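Local atomic coordinates of imelysin-like protein (Psychrobacter arcticus, PDB entry 3PF0), a protein that is of unknown function but belongs to the imelysin-like peptidase M75 family and is possibly a metalloendopeptidase. Residues K72-L77 and L103-A108; L127-Y132 and T198-I203. One frame throughout, in Å; residues are numbered along the deposited sequence. Where two conformers were deposited one is given.

Interaction 1: K72-L77 and L103-A108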
loop_
_atom_site.group_PDB
_atom_site.type_symbol
_atom_site.label_atom_id
_atom_site.label_comp_id
_atom_site.label_asym_id
_atom_site.label_seq_id
_atom_site.Cartn_x
_atom_site.Cartn_y
_atom_site.Cartn_z
ATOM N N LYS A 72 5.144 8.095 10.405
ATOM C CA LYS A 72 4.441 8.843 11.458
ATOM C C LYS A 72 3.433 7.915 12.194
ATOM O O LYS A 72 3.423 7.866 13.426
ATOM C CB LYS A 72 3.733 10.048 10.810
ATOM C CG LYS A 72 2.849 10.917 11.703
ATOM C CD LYS A 72 2.156 11.964 10.829
ATOM C CE LYS A 72 1.073 12.750 11.524
ATOM N NZ LYS A 72 0.622 13.909 10.704
ATOM N N GLN A 73 2.641 7.152 11.427
ATOM C CA GLN A 73 1.638 6.227 11.951
ATOM C C GLN A 73 2.274 5.054 12.706
ATOM O O GLN A 73 1.685 4.589 13.687
ATOM C CB GLN A 73 0.712 5.721 10.834
ATOM C CG GLN A 73 -0.137 6.805 10.152
ATOM C CD GLN A 73 -0.680 7.896 11.051
ATOM O OE1 GLN A 73 -1.099 7.681 12.199
ATOM N NE2 GLN A 73 -0.714 9.100 10.524
ATOM N N SER A 74 3.465 4.587 12.252
ATOM C CA SER A 74 4.215 3.511 12.900
ATOM C C SER A 74 4.763 4.022 14.232
ATOM O O SER A 74 4.743 3.298 15.223
ATOM C CB SER A 74 5.339 3.015 11.993
ATOM O OG SER A 74 5.863 1.783 12.463
ATOM N N ASP A 75 5.231 5.294 14.253
ATOM C CA ASP A 75 5.727 5.962 15.469
ATOM C C ASP A 75 4.588 6.117 16.482
ATOM O O ASP A 75 4.799 5.868 17.668
ATOM C CB ASP A 75 6.307 7.358 15.155
ATOM C CG ASP A 75 7.683 7.377 14.514
ATOM O OD1 ASP A 75 8.275 6.285 14.338
ATOM O OD2 ASP A 75 8.149 8.478 14.148
ATOM N N LEU A 76 3.387 6.530 16.022
ATOM C CA LEU A 76 2.250 6.674 16.938
ATOM C C LEU A 76 1.833 5.300 17.493
ATOM O O LEU A 76 1.519 5.215 18.684
ATOM C CB LEU A 76 1.048 7.418 16.319
ATOM C CG LEU A 76 -0.224 7.581 17.233
ATOM C CD1 LEU A 76 0.100 8.223 18.600
ATOM C CD2 LEU A 76 -1.317 8.335 16.527
ATOM N N LEU A 77 1.892 4.226 16.667
ATOM C CA LEU A 77 1.567 2.879 17.132
ATOM C C LEU A 77 2.568 2.456 18.200
ATOM O O LEU A 77 2.154 1.977 19.255
ATOM C CB LEU A 77 1.524 1.846 15.975
ATOM C CG LEU A 77 1.139 0.386 16.361
ATOM C CD1 LEU A 77 -0.267 0.307 17.006
ATOM C CD2 LEU A 77 1.245 -0.549 15.171
ATOM N N LEU A 103 -4.724 -0.133 12.058
ATOM C CA LEU A 103 -5.478 0.057 10.812
ATOM C C LEU A 103 -5.070 1.359 10.108
ATOM O O LEU A 103 -4.914 1.340 8.887
ATOM C CB LEU A 103 -7.003 0.025 11.059
ATOM C CG LEU A 103 -7.944 0.154 9.829
ATOM C CD1 LEU A 103 -7.568 -0.828 8.703
ATOM C CD2 LEU A 103 -9.405 -0.017 10.235
ATOM N N VAL A 104 -4.909 2.476 10.874
ATOM C CA VAL A 104 -4.466 3.786 10.354
ATOM C C VAL A 104 -3.107 3.585 9.646
ATOM O O VAL A 104 -2.924 4.044 8.514
ATOM C CB VAL A 104 -4.405 4.876 11.474
ATOM C CG1 VAL A 104 -3.813 6.193 10.960
ATOM C CG2 VAL A 104 -5.780 5.116 12.113
ATOM N N LEU A 105 -2.183 2.853 10.300
ATOM C CA LEU A 105 -0.868 2.510 9.764
ATOM C C LEU A 105 -0.975 1.599 8.527
ATOM O O LEU A 105 -0.244 1.817 7.558
ATOM C CB LEU A 105 0.017 1.854 10.852
ATOM C CG LEU A 105 1.269 1.084 10.382
ATOM C CD1 LEU A 105 2.297 2.015 9.709
ATOM C CD2 LEU A 105 1.879 0.326 11.512
ATOM N N ALA A 106 -1.844 0.575 8.565
ATOM C CA ALA A 106 -2.013 -0.351 7.428
ATOM C C ALA A 106 -2.558 0.392 6.210
ATOM O O ALA A 106 -2.108 0.136 5.098
ATOM C CB ALA A 106 -2.930 -1.507 7.807
ATOM N N GLN A 107 -3.465 1.370 6.438
ATOM C CA GLN A 107 -4.050 2.219 5.392
ATOM C C GLN A 107 -2.976 3.149 4.769
ATOM O O GLN A 107 -2.955 3.301 3.545
ATOM C CB GLN A 107 -5.217 3.043 5.951
ATOM C CG GLN A 107 -6.493 2.220 6.160
ATOM C CD GLN A 107 -7.593 3.049 6.760
ATOM O OE1 GLN A 107 -7.566 3.414 7.936
ATOM N NE2 GLN A 107 -8.611 3.335 5.977
ATOM N N ALA A 108 -2.086 3.740 5.608
ATOM C CA ALA A 108 -0.988 4.623 5.177
ATOM C C ALA A 108 0.028 3.860 4.323
ATOM O O ALA A 108 0.488 4.383 3.312
ATOM C CB ALA A 108 -0.291 5.255 6.381
#
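Gln-73 points at segment 103-108 of helix 92-112, its CB 3.7 Å from Leu-105 CA. The backbones come nearest here, so the root of one side chain packs on the main chain of the other helix and not on a side-chain tip. CG, anti to the carbonyl carbon, touches the Ala-108 methyl, CG to CB 4.1 Å. A bend at chi2 (-38°) then turns the amide so that it meets Val-104 CG1 obliquely: OE1 comes to 3.3 Å from Val-104 CG1, a polar atom against a methyl. OE1 also has a hydrogen bond, to a residue flanking one of the segments, and NE2 is taken by Asp-69 OD1 on its own helix. The two helices run nearly antiparallel, 162° between directions and 8.7 Å between the local axes, as the two arms of a helical hairpin in this strandless, all-helical fold. The backbone carbonyl of Gln-73 adds a tie between the arms by accepting a hydrogen bond from Gln-101 NE2. On the buried side Leu-105 takes over. Its CG is anti to the backbone N (chi1 164°), and the two methyls part: CD1 lies 3.9 Å from Ser-74 CB, whereas CD2 meets Leu-77 CD2 at 3.8 Å, these two leucines crossing at about a right angle. Leu-196 of helix 183-214 packs against both Ser-74 and Leu-105.

Interaction 2: L127-Y132 and T198-I203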
loop_
_atom_site.group_PDB
_atom_site.type_symbol
_atom_site.label_atom_id
_atom_site.label_comp_id
_atom_site.label_asym_id
_atom_site.label_seq_id
_atom_site.Cartn_x
_atom_site.Cartn_y
_atom_site.Cartn_z
ATOM N N LEU A 127 8.945 -6.454 2.081
ATOM C CA LEU A 127 8.427 -7.714 2.613
ATOM C C LEU A 127 8.591 -7.755 4.147
ATOM O O LEU A 127 7.772 -8.370 4.825
ATOM C CB LEU A 127 9.055 -8.927 1.928
ATOM C CG LEU A 127 8.612 -9.157 0.460
ATOM C CD1 LEU A 127 9.380 -10.295 -0.173
ATOM C CD2 LEU A 127 7.075 -9.370 0.335
ATOM N N TYR A 128 9.586 -7.021 4.693
ATOM C CA TYR A 128 9.769 -6.865 6.139
ATOM C C TYR A 128 8.733 -5.889 6.663
ATOM O O TYR A 128 8.410 -5.928 7.846
ATOM C CB TYR A 128 11.198 -6.383 6.492
ATOM C CG TYR A 128 12.251 -7.471 6.406
ATOM C CD1 TYR A 128 12.562 -8.256 7.514
ATOM C CD2 TYR A 128 12.946 -7.706 5.221
ATOM C CE1 TYR A 128 13.518 -9.272 7.436
ATOM C CE2 TYR A 128 13.918 -8.709 5.136
ATOM C CZ TYR A 128 14.194 -9.494 6.246
ATOM O OH TYR A 128 15.138 -10.487 6.168
ATOM N N ILE A 129 8.207 -5.014 5.778
ATOM C CA ILE A 129 7.180 -4.019 6.102
ATOM C C ILE A 129 5.770 -4.636 5.958
ATOM O O ILE A 129 4.919 -4.442 6.835
ATOM C CB ILE A 129 7.353 -2.736 5.230
ATOM C CG1 ILE A 129 8.633 -1.977 5.626
ATOM C CG2 ILE A 129 6.127 -1.812 5.332
ATOM C CD1 ILE A 129 9.151 -1.018 4.585
ATOM N N ASN A 130 5.510 -5.331 4.837
ATOM C CA ASN A 130 4.217 -5.961 4.581
ATOM C C ASN A 130 4.404 -7.245 3.775
ATOM O O ASN A 130 4.442 -7.212 2.540
ATOM C CB ASN A 130 3.251 -4.993 3.869
ATOM C CG ASN A 130 1.825 -5.508 3.785
ATOM O OD1 ASN A 130 1.336 -6.196 4.678
ATOM N ND2 ASN A 130 1.124 -5.192 2.712
ATOM N N TYR A 131 4.540 -8.381 4.483
ATOM C CA TYR A 131 4.729 -9.675 3.831
ATOM C C TYR A 131 3.381 -10.125 3.276
ATOM O O TYR A 131 2.557 -10.695 3.992
ATOM C CB TYR A 131 5.357 -10.726 4.771
ATOM C CG TYR A 131 5.980 -11.861 3.988
ATOM C CD1 TYR A 131 5.200 -12.907 3.496
ATOM C CD2 TYR A 131 7.326 -11.832 3.637
ATOM C CE1 TYR A 131 5.751 -13.905 2.695
ATOM C CE2 TYR A 131 7.894 -12.840 2.860
ATOM C CZ TYR A 131 7.104 -13.874 2.389
ATOM O OH TYR A 131 7.676 -14.862 1.623
ATOM N N TYR A 132 3.147 -9.808 2.001
ATOM C CA TYR A 132 1.881 -10.076 1.314
ATOM C C TYR A 132 2.116 -10.239 -0.199
ATOM O O TYR A 132 2.870 -9.459 -0.761
ATOM C CB TYR A 132 0.889 -8.906 1.576
ATOM C CG TYR A 132 -0.506 -9.134 1.037
ATOM C CD1 TYR A 132 -1.471 -9.787 1.799
ATOM C CD2 TYR A 132 -0.852 -8.732 -0.248
ATOM C CE1 TYR A 132 -2.744 -10.032 1.297
ATOM C CE2 TYR A 132 -2.127 -8.963 -0.758
ATOM C CZ TYR A 132 -3.068 -9.618 0.018
ATOM O OH TYR A 132 -4.319 -9.873 -0.476
ATOM N N THR A 198 11.747 2.349 11.900
ATOM C CA THR A 198 13.129 2.506 11.426
ATOM C C THR A 198 13.218 2.273 9.906
ATOM O O THR A 198 13.868 3.049 9.217
ATOM C CB THR A 198 14.063 1.551 12.188
ATOM O OG1 THR A 198 14.003 1.860 13.580
ATOM C CG2 THR A 198 15.522 1.621 11.699
ATOM N N ARG A 199 12.561 1.216 9.393
ATOM C CA ARG A 199 12.590 0.879 7.967
ATOM C C ARG A 199 11.891 1.947 7.123
ATOM O O ARG A 199 12.408 2.320 6.074
ATOM C CB ARG A 199 11.959 -0.500 7.714
ATOM C CG ARG A 199 12.836 -1.647 8.189
ATOM C CD ARG A 199 12.153 -2.995 8.008
ATOM N NE ARG A 199 12.976 -4.079 8.553
ATOM C CZ ARG A 199 13.952 -4.691 7.889
ATOM N NH1 ARG A 199 14.227 -4.351 6.633
ATOM N NH2 ARG A 199 14.648 -5.659 8.464
ATOM N N LEU A 200 10.732 2.439 7.588
ATOM C CA LEU A 200 9.942 3.458 6.895
ATOM C C LEU A 200 10.649 4.813 6.848
ATOM O O LEU A 200 10.576 5.497 5.820
ATOM C CB LEU A 200 8.551 3.607 7.545
ATOM C CG LEU A 200 7.627 2.385 7.427
ATOM C CD1 LEU A 200 6.421 2.514 8.339
ATOM C CD2 LEU A 200 7.187 2.172 6.016
ATOM N N LYS A 201 11.335 5.201 7.942
ATOM C CA LYS A 201 12.067 6.470 7.984
ATOM C C LYS A 201 13.278 6.404 7.074
ATOM O O LYS A 201 13.610 7.399 6.432
ATOM C CB LYS A 201 12.481 6.833 9.412
ATOM C CG LYS A 201 11.461 7.741 10.088
ATOM C CD LYS A 201 11.654 7.806 11.597
ATOM C CE LYS A 201 10.695 6.898 12.327
ATOM N NZ LYS A 201 11.322 6.266 13.522
ATOM N N ASP A 202 13.901 5.223 6.970
ATOM C CA ASP A 202 15.056 5.025 6.100
ATOM C C ASP A 202 14.653 5.171 4.632
ATOM O O ASP A 202 15.418 5.743 3.866
ATOM C CB ASP A 202 15.710 3.662 6.365
ATOM C CG ASP A 202 16.549 3.588 7.638
ATOM O OD1 ASP A 202 16.396 4.486 8.517
ATOM O OD2 ASP A 202 17.344 2.626 7.769
ATOM N N ILE A 203 13.439 4.690 4.256
ATOM C CA ILE A 203 12.899 4.790 2.894
ATOM C C ILE A 203 12.568 6.257 2.594
ATOM O O ILE A 203 12.947 6.745 1.526
ATOM C CB ILE A 203 11.686 3.844 2.677
ATOM C CG1 ILE A 203 12.150 2.370 2.734
ATOM C CG2 ILE A 203 10.964 4.129 1.337
ATOM C CD1 ILE A 203 11.111 1.442 3.129
#
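Arg-199 reaches from helix 183-214 to the ring of Tyr-128, touching helix 125-129 at several points on the way. Its CB passes Ile-129 CG1 at 4.2 Å, the two side chains sliding past each other in opposite directions. From CG to NE the chain is extended, which carries CD to 3.8 Å from Tyr-128 CB and NE to 3.6 Å from that same Tyr-128 CB. At NE the chain turns sharply (chi4 -85°), placing CZ 3.5 Å from Tyr-128 CB. The guanidinium thus lies flat on the tyrosine, its plane only 4° from that of the ring, but displaced toward the ring's root: CZ is 35° off the ring normal, an off-centre cation-pi stack. NH2 lies over the rim, 3.5 Å from Tyr-128 CD1, while NH1 is hydrogen-bonded to Ser-125 OG at the start of the same short helix. An alanine here would probably leave that ring face without its cation and the Ser-125 hydroxyl without this partner. The rest of the contact is apolar. Ile-129 and Ile-203 meet tip to tip, CD1 to CD1 at a tight 3.5 Å, and Ile-129 CD1 also touches Leu-200 CD2 at 4.0 Å. Tyr-67 and Trp-109, from helices 48-84 and 92-112, border this apolar cluster. Since the cation sits toward the rim, flat dispersion contact is likely to count alongside electrostatics, and the bond to Ser-125 would restrict the guanidinium's rotation.

In the fold
Both contacts are largely buried and meet on helix 183-214, which supplies one side of interaction 2 and packs against the helix pair of interaction 1. Interaction 1 joins two long consecutive helices; interaction 2 ties the short helix 125-129, next in the chain after 92-112, to a helix much further on. Two direct links connect them: Ser-74 CB packs on Leu-200 CD1, and on the partly exposed side Asp-75 OD1 forms a salt bridge with Lys-201 NZ. Their chemistry differs: close helix packing through aliphatic groups and the stem of a glutamine whose amide meets an exposed valine in the first, a flat cation-pi stack beside an isoleucine-leucine core in the second.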